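Local coordinates for uncharacterized protein (Legionella longbeachae NSW150, PDB 4JZA) that probably removes the 3-phosphate from phosphatidylinositol 3-phosphate, acting as a bacterial phosphoinositide phosphatase in the interplay of pathogen and host, at residues A[196-204]-A[280-288]; A[343-351]-A[393-404]. All blocks are in the same frame, centred on the assembly; numbering follows the deposited sequence.

Contact 1 and contact 2 follow each other along the chain, the first closing before the second opens. Their centres are 30 Å apart and their nearest atoms about 11 Å. Contact 1, two helices packed in the region of the insertion domain, lies 33 Å from the centre of the chain; contact 2, a loop against a helix, lies 17 Å from it and is the more buried. Helix 388-402 links them: E198 of contact 1 hydrogen-bonds the backbone N of K388 at its start, and residues 393-402 of contact 2 form its later part. That part also touches strand 545-549, directly followed by the CX5R signature that probably forms the phosphatase P-loop. Neither contact holds a bound ligand.

Contact 1 of 2, residues A[196-204]-A[280-288]; sequences LEEYQHAYF and KLTQFKKFL
F284 is the knob of this contact, pushed between Y199, Q200, Y203 and F204 of the facing helix. Its CB lies at the edge of the Y199 ring, 4.0 Å from Y199 CE2. With CG anti to the backbone N (chi1 -167°), the ring reaches across to helix 198-206. There CD1 and CE1 run alongside Q200, with CE1 3.7 Å from Q200 CG. On the other flank CE2 meets Y203 CD2 at 3.7 Å, the F284 edge standing over the Y203 face in a T-shaped pair with planes 78° apart. At the tip, CZ comes within 3.7 Å of F204 CE2. Y199 turns its own edge toward the F284 face, a second T-shaped pair. Next to this cluster, L196 CD2 touches F287 CZ at 3.8 Å, while Q200 OE1 stands above the F287 ring. F204 CZ meets L288 CD2 at the same spacing of 3.8 Å. The Y203 hydroxyl bonds to D220, and F221 adds another edge-to-face partner to F284. No clear hydrogen bond spans the two segments, which implies that the helices, crossing at -57°, are joined mainly by aromatic and aliphatic packing.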
loop_
_atom_site.group_PDB
_atom_site.type_symbol
_atom_site.label_atom_id
_atom_site.label_comp_id
_atom_site.label_asym_id
_atom_site.label_seq_id
_atom_site.Cartn_x
_atom_site.Cartn_y
_atom_site.Cartn_z
ATOM N N LEU A 196 -13.661 -6.531 20.257
ATOM C CA LEU A 196 -13.598 -7.810 20.946
ATOM C C LEU A 196 -12.206 -8.344 21.155
ATOM O O LEU A 196 -11.314 -8.076 20.362
ATOM C CB LEU A 196 -14.402 -8.869 20.173
ATOM C CG LEU A 196 -15.895 -8.584 19.938
ATOM C CD1 LEU A 196 -16.553 -9.772 19.260
ATOM C CD2 LEU A 196 -16.591 -8.307 21.254
ATOM N N GLU A 197 -12.048 -9.146 22.207
ATOM C CA GLU A 197 -10.859 -9.968 22.379
ATOM C C GLU A 197 -10.841 -11.174 21.432
ATOM O O GLU A 197 -11.876 -11.609 20.941
ATOM C CB GLU A 197 -10.781 -10.462 23.812
ATOM C CG GLU A 197 -10.459 -9.388 24.841
ATOM C CD GLU A 197 -10.230 -9.969 26.230
ATOM O OE1 GLU A 197 -9.401 -10.911 26.382
ATOM O OE2 GLU A 197 -10.897 -9.501 27.178
ATOM N N GLU A 198 -9.673 -11.752 21.206
ATOM C CA GLU A 198 -9.546 -12.749 20.150
ATOM C C GLU A 198 -10.563 -13.862 20.324
ATOM O O GLU A 198 -11.175 -14.258 19.348
ATOM C CB GLU A 198 -8.101 -13.315 20.010
ATOM C CG GLU A 198 -7.885 -14.215 18.771
ATOM C CD GLU A 198 -6.453 -14.805 18.606
ATOM O OE1 GLU A 198 -6.284 -15.833 17.868
ATOM O OE2 GLU A 198 -5.490 -14.259 19.199
ATOM N N TYR A 199 -10.748 -14.391 21.532
ATOM C CA TYR A 199 -11.644 -15.577 21.688
ATOM C C TYR A 199 -13.102 -15.214 21.396
ATOM O O TYR A 199 -13.892 -16.022 20.901
ATOM C CB TYR A 199 -11.492 -16.266 23.068
ATOM C CG TYR A 199 -12.091 -15.488 24.193
ATOM C CD1 TYR A 199 -11.446 -14.386 24.688
ATOM C CD2 TYR A 199 -13.332 -15.842 24.762
ATOM C CE1 TYR A 199 -11.987 -13.633 25.724
ATOM C CE2 TYR A 199 -13.872 -15.100 25.809
ATOM C CZ TYR A 199 -13.178 -13.986 26.294
ATOM O OH TYR A 199 -13.616 -13.160 27.316
ATOM N N GLN A 200 -13.451 -13.979 21.680
ATOM C CA GLN A 200 -14.821 -13.557 21.496
ATOM C C GLN A 200 -15.052 -13.340 20.019
ATOM O O GLN A 200 -16.107 -13.678 19.507
ATOM C CB GLN A 200 -15.119 -12.281 22.295
ATOM C CG GLN A 200 -14.979 -12.415 23.816
ATOM C CD GLN A 200 -15.186 -11.081 24.532
ATOM O OE1 GLN A 200 -16.296 -10.638 24.708
ATOM N NE2 GLN A 200 -14.123 -10.442 24.911
ATOM N N HIS A 201 -14.053 -12.776 19.341
ATOM C CA HIS A 201 -14.074 -12.624 17.877
ATOM C C HIS A 201 -14.274 -13.987 17.221
ATOM O O HIS A 201 -15.059 -14.097 16.260
ATOM C CB HIS A 201 -12.765 -11.994 17.362
ATOM C CG HIS A 201 -12.890 -11.270 16.047
ATOM N ND1 HIS A 201 -13.498 -10.038 15.924
ATOM C CD2 HIS A 201 -12.451 -11.583 14.807
ATOM C CE1 HIS A 201 -13.424 -9.621 14.672
ATOM N NE2 HIS A 201 -12.808 -10.550 13.971
ATOM N N ALA A 202 -13.598 -15.018 17.724
ATOM C CA ALA A 202 -13.798 -16.322 17.148
ATOM C C ALA A 202 -15.241 -16.806 17.374
ATOM O O ALA A 202 -15.846 -17.442 16.469
ATOM C CB ALA A 202 -12.818 -17.326 17.704
ATOM N N TYR A 203 -15.794 -16.511 18.559
ATOM C CA TYR A 203 -17.154 -16.963 18.893
ATOM C C TYR A 203 -18.139 -16.479 17.839
ATOM O O TYR A 203 -18.777 -17.273 17.186
ATOM C CB TYR A 203 -17.593 -16.503 20.295
ATOM C CG TYR A 203 -18.944 -17.042 20.726
ATOM C CD1 TYR A 203 -19.052 -18.320 21.222
ATOM C CD2 TYR A 203 -20.079 -16.299 20.650
ATOM C CE1 TYR A 203 -20.247 -18.855 21.628
ATOM C CE2 TYR A 203 -21.300 -16.831 21.038
ATOM C CZ TYR A 203 -21.377 -18.113 21.541
ATOM O OH TYR A 203 -22.566 -18.714 21.937
ATOM N N PHE A 204 -18.217 -15.180 17.640
ATOM C CA PHE A 204 -19.227 -14.618 16.759
ATOM C C PHE A 204 -18.928 -14.896 15.295
ATOM O O PHE A 204 -19.836 -15.102 14.502
ATOM C CB PHE A 204 -19.365 -13.102 16.987
ATOM C CG PHE A 204 -20.018 -12.730 18.292
ATOM C CD1 PHE A 204 -21.380 -12.901 18.478
ATOM C CD2 PHE A 204 -19.276 -12.192 19.334
ATOM C CE1 PHE A 204 -21.979 -12.557 19.690
ATOM C CE2 PHE A 204 -19.869 -11.833 20.539
ATOM C CZ PHE A 204 -21.216 -12.017 20.719
ATOM N N LYS A 280 -12.053 -15.945 31.922
ATOM C CA LYS A 280 -12.495 -15.360 30.664
ATOM C C LYS A 280 -13.892 -15.827 30.300
ATOM O O LYS A 280 -14.692 -15.064 29.779
ATOM C CB LYS A 280 -11.503 -15.698 29.548
ATOM C CG LYS A 280 -10.334 -14.734 29.514
ATOM C CD LYS A 280 -9.211 -15.236 28.629
ATOM C CE LYS A 280 -8.125 -14.182 28.540
ATOM N NZ LYS A 280 -6.964 -14.720 27.785
ATOM N N LEU A 281 -14.174 -17.094 30.559
ATOM C CA LEU A 281 -15.509 -17.612 30.354
ATOM C C LEU A 281 -16.554 -16.801 31.130
ATOM O O LEU A 281 -17.537 -16.367 30.532
ATOM C CB LEU A 281 -15.580 -19.111 30.710
ATOM C CG LEU A 281 -14.826 -20.034 29.764
ATOM C CD1 LEU A 281 -14.963 -21.474 30.241
ATOM C CD2 LEU A 281 -15.356 -19.900 28.340
ATOM N N THR A 282 -16.367 -16.599 32.441
ATOM C CA THR A 282 -17.430 -15.941 33.228
ATOM C C THR A 282 -17.469 -14.438 32.907
ATOM O O THR A 282 -18.464 -13.763 33.111
ATOM C CB THR A 282 -17.403 -16.268 34.764
ATOM O OG1 THR A 282 -16.120 -15.949 35.314
ATOM C CG2 THR A 282 -17.816 -17.806 35.060
ATOM N N GLN A 283 -16.390 -13.952 32.327
ATOM C CA GLN A 283 -16.323 -12.593 31.806
ATOM C C GLN A 283 -17.046 -12.388 30.458
ATOM O O GLN A 283 -17.499 -11.284 30.159
ATOM C CB GLN A 283 -14.855 -12.277 31.657
ATOM C CG GLN A 283 -14.498 -10.926 31.091
ATOM C CD GLN A 283 -13.022 -10.899 30.782
ATOM O OE1 GLN A 283 -12.619 -10.966 29.609
ATOM N NE2 GLN A 283 -12.196 -10.926 31.843
ATOM N N PHE A 284 -17.152 -13.448 29.650
ATOM C CA PHE A 284 -17.939 -13.421 28.406
ATOM C C PHE A 284 -19.447 -13.523 28.702
ATOM O O PHE A 284 -20.231 -12.753 28.136
ATOM C CB PHE A 284 -17.475 -14.523 27.416
ATOM C CG PHE A 284 -18.014 -14.365 26.004
ATOM C CD1 PHE A 284 -18.114 -13.106 25.396
ATOM C CD2 PHE A 284 -18.386 -15.477 25.268
ATOM C CE1 PHE A 284 -18.601 -12.955 24.109
ATOM C CE2 PHE A 284 -18.869 -15.332 23.970
ATOM C CZ PHE A 284 -18.981 -14.069 23.390
ATOM N N LYS A 285 -19.838 -14.431 29.612
ATOM C CA LYS A 285 -21.232 -14.530 30.137
ATOM C C LYS A 285 -21.727 -13.162 30.548
ATOM O O LYS A 285 -22.835 -12.762 30.194
ATOM C CB LYS A 285 -21.319 -15.486 31.355
ATOM C CG LYS A 285 -22.723 -15.807 31.889
ATOM C CD LYS A 285 -22.691 -16.036 33.406
ATOM C CE LYS A 285 -23.882 -16.822 33.996
ATOM N NZ LYS A 285 -24.413 -17.919 33.137
ATOM N N LYS A 286 -20.875 -12.453 31.285
ATOM C CA LYS A 286 -21.182 -11.124 31.768
ATOM C C LYS A 286 -21.251 -10.132 30.614
ATOM O O LYS A 286 -22.118 -9.272 30.597
ATOM C CB LYS A 286 -20.142 -10.681 32.795
ATOM C CG LYS A 286 -20.691 -9.852 33.945
ATOM C CD LYS A 286 -20.531 -8.343 33.735
ATOM C CE LYS A 286 -19.088 -7.867 33.895
ATOM N NZ LYS A 286 -18.593 -7.962 35.299
ATOM N N PHE A 287 -20.356 -10.260 29.642
ATOM C CA PHE A 287 -20.380 -9.364 28.488
ATOM C C PHE A 287 -21.709 -9.445 27.733
ATOM O O PHE A 287 -22.320 -8.426 27.400
ATOM C CB PHE A 287 -19.249 -9.720 27.532
ATOM C CG PHE A 287 -19.267 -8.946 26.229
ATOM C CD1 PHE A 287 -18.821 -7.652 26.186
ATOM C CD2 PHE A 287 -19.720 -9.540 25.037
ATOM C CE1 PHE A 287 -18.822 -6.952 24.986
ATOM C CE2 PHE A 287 -19.733 -8.846 23.842
ATOM C CZ PHE A 287 -19.270 -7.552 23.809
ATOM N N LEU A 288 -22.159 -10.676 27.492
ATOM C CA LEU A 288 -23.305 -10.925 26.625
ATOM C C LEU A 288 -24.555 -10.268 27.114
ATOM O O LEU A 288 -25.344 -9.791 26.335
ATOM C CB LEU A 288 -23.550 -12.430 26.488
ATOM C CG LEU A 288 -22.533 -13.186 25.647
ATOM C CD1 LEU A 288 -22.804 -14.707 25.676
ATOM C CD2 LEU A 288 -22.517 -12.653 24.227
#

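Contact 2 of 2, residues A[343-351]-A[393-404]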
loop_
_atom_site.group_PDB
_atom_site.type_symbol
_atom_site.label_atom_id
_atom_site.label_comp_id
_atom_site.label_asym_id
_atom_site.label_seq_id
_atom_site.Cartn_x
_atom_site.Cartn_y
_atom_site.Cartn_z
ATOM N N ARG A 343 -1.669 -6.277 1.138
ATOM C CA ARG A 343 -1.650 -7.582 1.812
ATOM C C ARG A 343 -2.755 -7.816 2.839
ATOM O O ARG A 343 -2.565 -8.573 3.812
ATOM C CB ARG A 343 -0.248 -7.764 2.398
ATOM C CG ARG A 343 0.804 -7.371 1.373
ATOM C CD ARG A 343 0.795 -8.379 0.236
ATOM N NE ARG A 343 1.582 -9.507 0.679
ATOM C CZ ARG A 343 1.096 -10.667 0.979
ATOM N NH1 ARG A 343 -0.168 -10.914 0.790
ATOM N NH2 ARG A 343 1.885 -11.601 1.433
ATOM N N THR A 344 -3.904 -7.157 2.611
ATOM C CA THR A 344 -5.066 -7.244 3.473
ATOM C C THR A 344 -6.132 -8.258 2.994
ATOM O O THR A 344 -7.089 -8.547 3.720
ATOM C CB THR A 344 -5.735 -5.871 3.602
ATOM O OG1 THR A 344 -6.011 -5.336 2.315
ATOM C CG2 THR A 344 -4.850 -4.931 4.316
ATOM N N LEU A 345 -5.960 -8.804 1.785
ATOM C CA LEU A 345 -6.880 -9.795 1.254
ATOM C C LEU A 345 -6.104 -11.098 1.073
ATOM O O LEU A 345 -4.914 -11.104 0.748
ATOM C CB LEU A 345 -7.438 -9.320 -0.072
ATOM C CG LEU A 345 -8.131 -7.945 -0.090
ATOM C CD1 LEU A 345 -8.461 -7.553 -1.530
ATOM C CD2 LEU A 345 -9.420 -7.974 0.698
ATOM N N PRO A 346 -6.771 -12.232 1.295
ATOM C CA PRO A 346 -6.066 -13.498 1.384
ATOM C C PRO A 346 -5.838 -14.169 0.040
ATOM O O PRO A 346 -6.263 -15.274 -0.181
ATOM C CB PRO A 346 -6.986 -14.329 2.281
ATOM C CG PRO A 346 -8.342 -13.823 1.985
ATOM C CD PRO A 346 -8.202 -12.371 1.627
ATOM N N LEU A 347 -5.154 -13.477 -0.833
ATOM C CA LEU A 347 -4.682 -14.047 -2.080
ATOM C C LEU A 347 -3.405 -13.352 -2.476
ATOM O O LEU A 347 -3.153 -12.248 -2.080
ATOM C CB LEU A 347 -5.722 -13.903 -3.180
ATOM C CG LEU A 347 -6.015 -12.529 -3.777
ATOM C CD1 LEU A 347 -6.941 -12.701 -4.968
ATOM C CD2 LEU A 347 -6.647 -11.641 -2.731
ATOM N N PRO A 348 -2.574 -14.003 -3.237
ATOM C CA PRO A 348 -1.182 -13.538 -3.440
ATOM C C PRO A 348 -0.993 -12.295 -4.258
ATOM O O PRO A 348 -1.695 -12.058 -5.269
ATOM C CB PRO A 348 -0.534 -14.666 -4.239
ATOM C CG PRO A 348 -1.476 -15.805 -4.168
ATOM C CD PRO A 348 -2.835 -15.278 -3.920
ATOM N N ALA A 349 0.022 -11.552 -3.855
ATOM C CA ALA A 349 0.274 -10.271 -4.453
ATOM C C ALA A 349 1.450 -10.392 -5.318
ATOM O O ALA A 349 2.331 -11.222 -5.070
ATOM C CB ALA A 349 0.532 -9.215 -3.403
ATOM N N ASN A 350 1.465 -9.539 -6.337
ATOM C CA ASN A 350 2.570 -9.450 -7.260
ATOM C C ASN A 350 2.917 -10.824 -7.782
ATOM O O ASN A 350 4.096 -11.155 -7.890
ATOM C CB ASN A 350 3.777 -8.784 -6.574
ATOM C CG ASN A 350 4.829 -8.287 -7.561
ATOM O OD1 ASN A 350 4.603 -8.164 -8.788
ATOM N ND2 ASN A 350 5.997 -7.992 -7.033
ATOM N N TYR A 351 1.882 -11.608 -8.121
ATOM C CA TYR A 351 2.026 -13.003 -8.484
ATOM C C TYR A 351 2.232 -13.149 -9.972
ATOM O O TYR A 351 1.434 -12.672 -10.758
ATOM C CB TYR A 351 0.798 -13.774 -8.048
ATOM C CG TYR A 351 0.780 -15.284 -8.353
ATOM C CD1 TYR A 351 1.861 -16.119 -8.007
ATOM C CD2 TYR A 351 -0.351 -15.886 -8.923
ATOM C CE1 TYR A 351 1.822 -17.489 -8.224
ATOM C CE2 TYR A 351 -0.397 -17.258 -9.141
ATOM C CZ TYR A 351 0.685 -18.065 -8.800
ATOM O OH TYR A 351 0.628 -19.436 -9.075
ATOM N N ARG A 393 -5.312 -18.056 7.344
ATOM C CA ARG A 393 -6.091 -18.192 6.128
ATOM C C ARG A 393 -5.264 -17.556 5.013
ATOM O O ARG A 393 -5.209 -18.107 3.932
ATOM C CB ARG A 393 -7.467 -17.535 6.265
ATOM C CG ARG A 393 -8.201 -17.242 4.974
ATOM C CD ARG A 393 -8.575 -18.495 4.254
ATOM N NE ARG A 393 -9.061 -18.150 2.923
ATOM C CZ ARG A 393 -10.274 -17.704 2.659
ATOM N NH1 ARG A 393 -11.163 -17.567 3.634
ATOM N NH2 ARG A 393 -10.621 -17.438 1.409
ATOM N N HIS A 394 -4.619 -16.411 5.288
ATOM C CA HIS A 394 -3.673 -15.785 4.350
ATOM C C HIS A 394 -2.485 -16.687 3.954
ATOM O O HIS A 394 -2.232 -16.915 2.757
ATOM C CB HIS A 394 -3.156 -14.457 4.917
ATOM C CG HIS A 394 -4.148 -13.352 4.845
ATOM N ND1 HIS A 394 -4.031 -12.316 3.949
ATOM C CD2 HIS A 394 -5.292 -13.126 5.531
ATOM C CE1 HIS A 394 -5.049 -11.486 4.105
ATOM N NE2 HIS A 394 -5.834 -11.958 5.053
ATOM N N SER A 395 -1.746 -17.186 4.939
ATOM C CA SER A 395 -0.597 -17.998 4.614
ATOM C C SER A 395 -1.001 -19.301 3.940
ATOM O O SER A 395 -0.432 -19.687 2.918
ATOM C CB SER A 395 0.288 -18.213 5.837
ATOM O OG SER A 395 -0.373 -18.963 6.829
ATOM N N ASP A 396 -2.032 -19.960 4.442
ATOM C CA ASP A 396 -2.463 -21.235 3.826
ATOM C C ASP A 396 -2.919 -21.010 2.397
ATOM O O ASP A 396 -2.473 -21.679 1.460
ATOM C CB ASP A 396 -3.662 -21.895 4.562
ATOM C CG ASP A 396 -3.331 -22.457 5.966
ATOM O OD1 ASP A 396 -2.182 -22.873 6.257
ATOM O OD2 ASP A 396 -4.289 -22.490 6.775
ATOM N N SER A 397 -3.867 -20.097 2.252
ATOM C CA SER A 397 -4.490 -19.862 0.982
ATOM C C SER A 397 -3.457 -19.425 -0.010
ATOM O O SER A 397 -3.518 -19.836 -1.167
ATOM C CB SER A 397 -5.639 -18.835 1.070
ATOM O OG SER A 397 -6.881 -19.403 1.544
ATOM N N ASN A 398 -2.495 -18.621 0.435
ATOM C CA ASN A 398 -1.420 -18.120 -0.462
ATOM C C ASN A 398 -0.396 -19.208 -0.807
ATOM O O ASN A 398 0.024 -19.368 -1.960
ATOM C CB ASN A 398 -0.702 -16.887 0.134
ATOM C CG ASN A 398 -1.522 -15.619 0.025
ATOM O OD1 ASN A 398 -2.445 -15.521 -0.787
ATOM N ND2 ASN A 398 -1.208 -14.650 0.859
ATOM N N LEU A 399 -0.015 -19.985 0.189
ATOM C CA LEU A 399 0.843 -21.122 -0.096
ATOM C C LEU A 399 0.204 -22.063 -1.142
ATOM O O LEU A 399 0.869 -22.446 -2.080
ATOM C CB LEU A 399 1.157 -21.876 1.183
ATOM C CG LEU A 399 1.994 -23.127 1.027
ATOM C CD1 LEU A 399 3.327 -22.784 0.326
ATOM C CD2 LEU A 399 2.204 -23.726 2.429
ATOM N N ALA A 400 -1.076 -22.417 -0.981
ATOM C CA ALA A 400 -1.775 -23.275 -1.956
ATOM C C ALA A 400 -1.784 -22.640 -3.327
ATOM O O ALA A 400 -1.644 -23.322 -4.326
ATOM C CB ALA A 400 -3.213 -23.564 -1.519
ATOM N N LYS A 401 -1.963 -21.332 -3.410
ATOM C CA LYS A 401 -2.149 -20.758 -4.724
ATOM C C LYS A 401 -0.809 -20.747 -5.482
ATOM O O LYS A 401 -0.729 -20.912 -6.695
ATOM C CB LYS A 401 -2.699 -19.380 -4.572
ATOM C CG LYS A 401 -3.000 -18.751 -5.890
ATOM C CD LYS A 401 -3.953 -19.583 -6.705
ATOM C CE LYS A 401 -4.418 -18.754 -7.884
ATOM N NZ LYS A 401 -5.357 -19.518 -8.770
ATOM N N VAL A 402 0.238 -20.618 -4.709
ATOM C CA VAL A 402 1.583 -20.411 -5.203
ATOM C C VAL A 402 2.228 -21.781 -5.589
ATOM O O VAL A 402 3.177 -21.871 -6.399
ATOM C CB VAL A 402 2.318 -19.519 -4.121
ATOM C CG1 VAL A 402 3.656 -20.032 -3.675
ATOM C CG2 VAL A 402 2.357 -18.058 -4.558
HETATM N N MSE A 403 1.667 -22.856 -5.049
HETATM C CA MSE A 403 2.050 -24.201 -5.436
HETATM C C MSE A 403 1.153 -24.730 -6.535
HETATM O O MSE A 403 1.297 -25.882 -6.957
HETATM C CB MSE A 403 1.947 -25.078 -4.203
HETATM C CG MSE A 403 2.913 -24.628 -3.120
HETATM SE SE MSE A 403 4.749 -25.085 -3.647
HETATM C CE MSE A 403 5.727 -23.480 -3.116
ATOM N N GLU A 404 0.245 -23.917 -7.062
ATOM C CA GLU A 404 -0.748 -24.464 -7.979
ATOM C C GLU A 404 -0.111 -25.156 -9.198
ATOM O O GLU A 404 -0.676 -26.087 -9.675
ATOM C CB GLU A 404 -1.834 -23.431 -8.383
ATOM C CG GLU A 404 -1.423 -22.379 -9.429
ATOM C CD GLU A 404 -2.450 -21.243 -9.616
ATOM O OE1 GLU A 404 -3.669 -21.529 -9.573
ATOM O OE2 GLU A 404 -2.056 -20.061 -9.841
HETATM O O HOH W 1 -2.295 -12.103 1.881
HETATM O O HOH W 2 -8.003 -10.165 5.685
HETATM O O HOH W 3 2.312 -22.068 -9.022
#
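H394 and N398 both carry CG anti to the carbonyl carbon (chi1 -75° and -76°), which swings the two side chains from successive helical turns onto the 345-348 backbone; Y351, with CG anti to its N (chi1 180°), reaches the far end of the helix. P346, centre of an inverse gamma turn, lies over one face of the H394 imidazole, its CB 3.7 Å from the ring centroid and almost on the normal: a CH-pi contact. Water binds at both ring nitrogens, in the ring plane. Water 1, 2.7 Å from H394 ND1, also joins L345 O, N398 ND2 and, weakly, R343 NH1; water 2 bridges H394 NE2 to T344 O. N398 OD1 stands over the face of the L347-P348 peptide, 2.9 Å from L347 C, where P348 N carries no hydrogen, while ND2 also bonds to I378 O. Further along, P348 CG packs on K401 CG at 3.7 Å. Y351 OH donates to E404 OE2 (2.9 Å) from the anti side of the carboxylate, whose OE1 takes a salt bridge from K401 NZ at 2.7 Å. The Y351 ring also touches V402, CE1 to CG2 3.7 Å. The loop thus lies along one side of helix 388-402, just before strand 352-359; helix 441-454 packs on S395 and L399, and strand 545-549 meets V402 and M403.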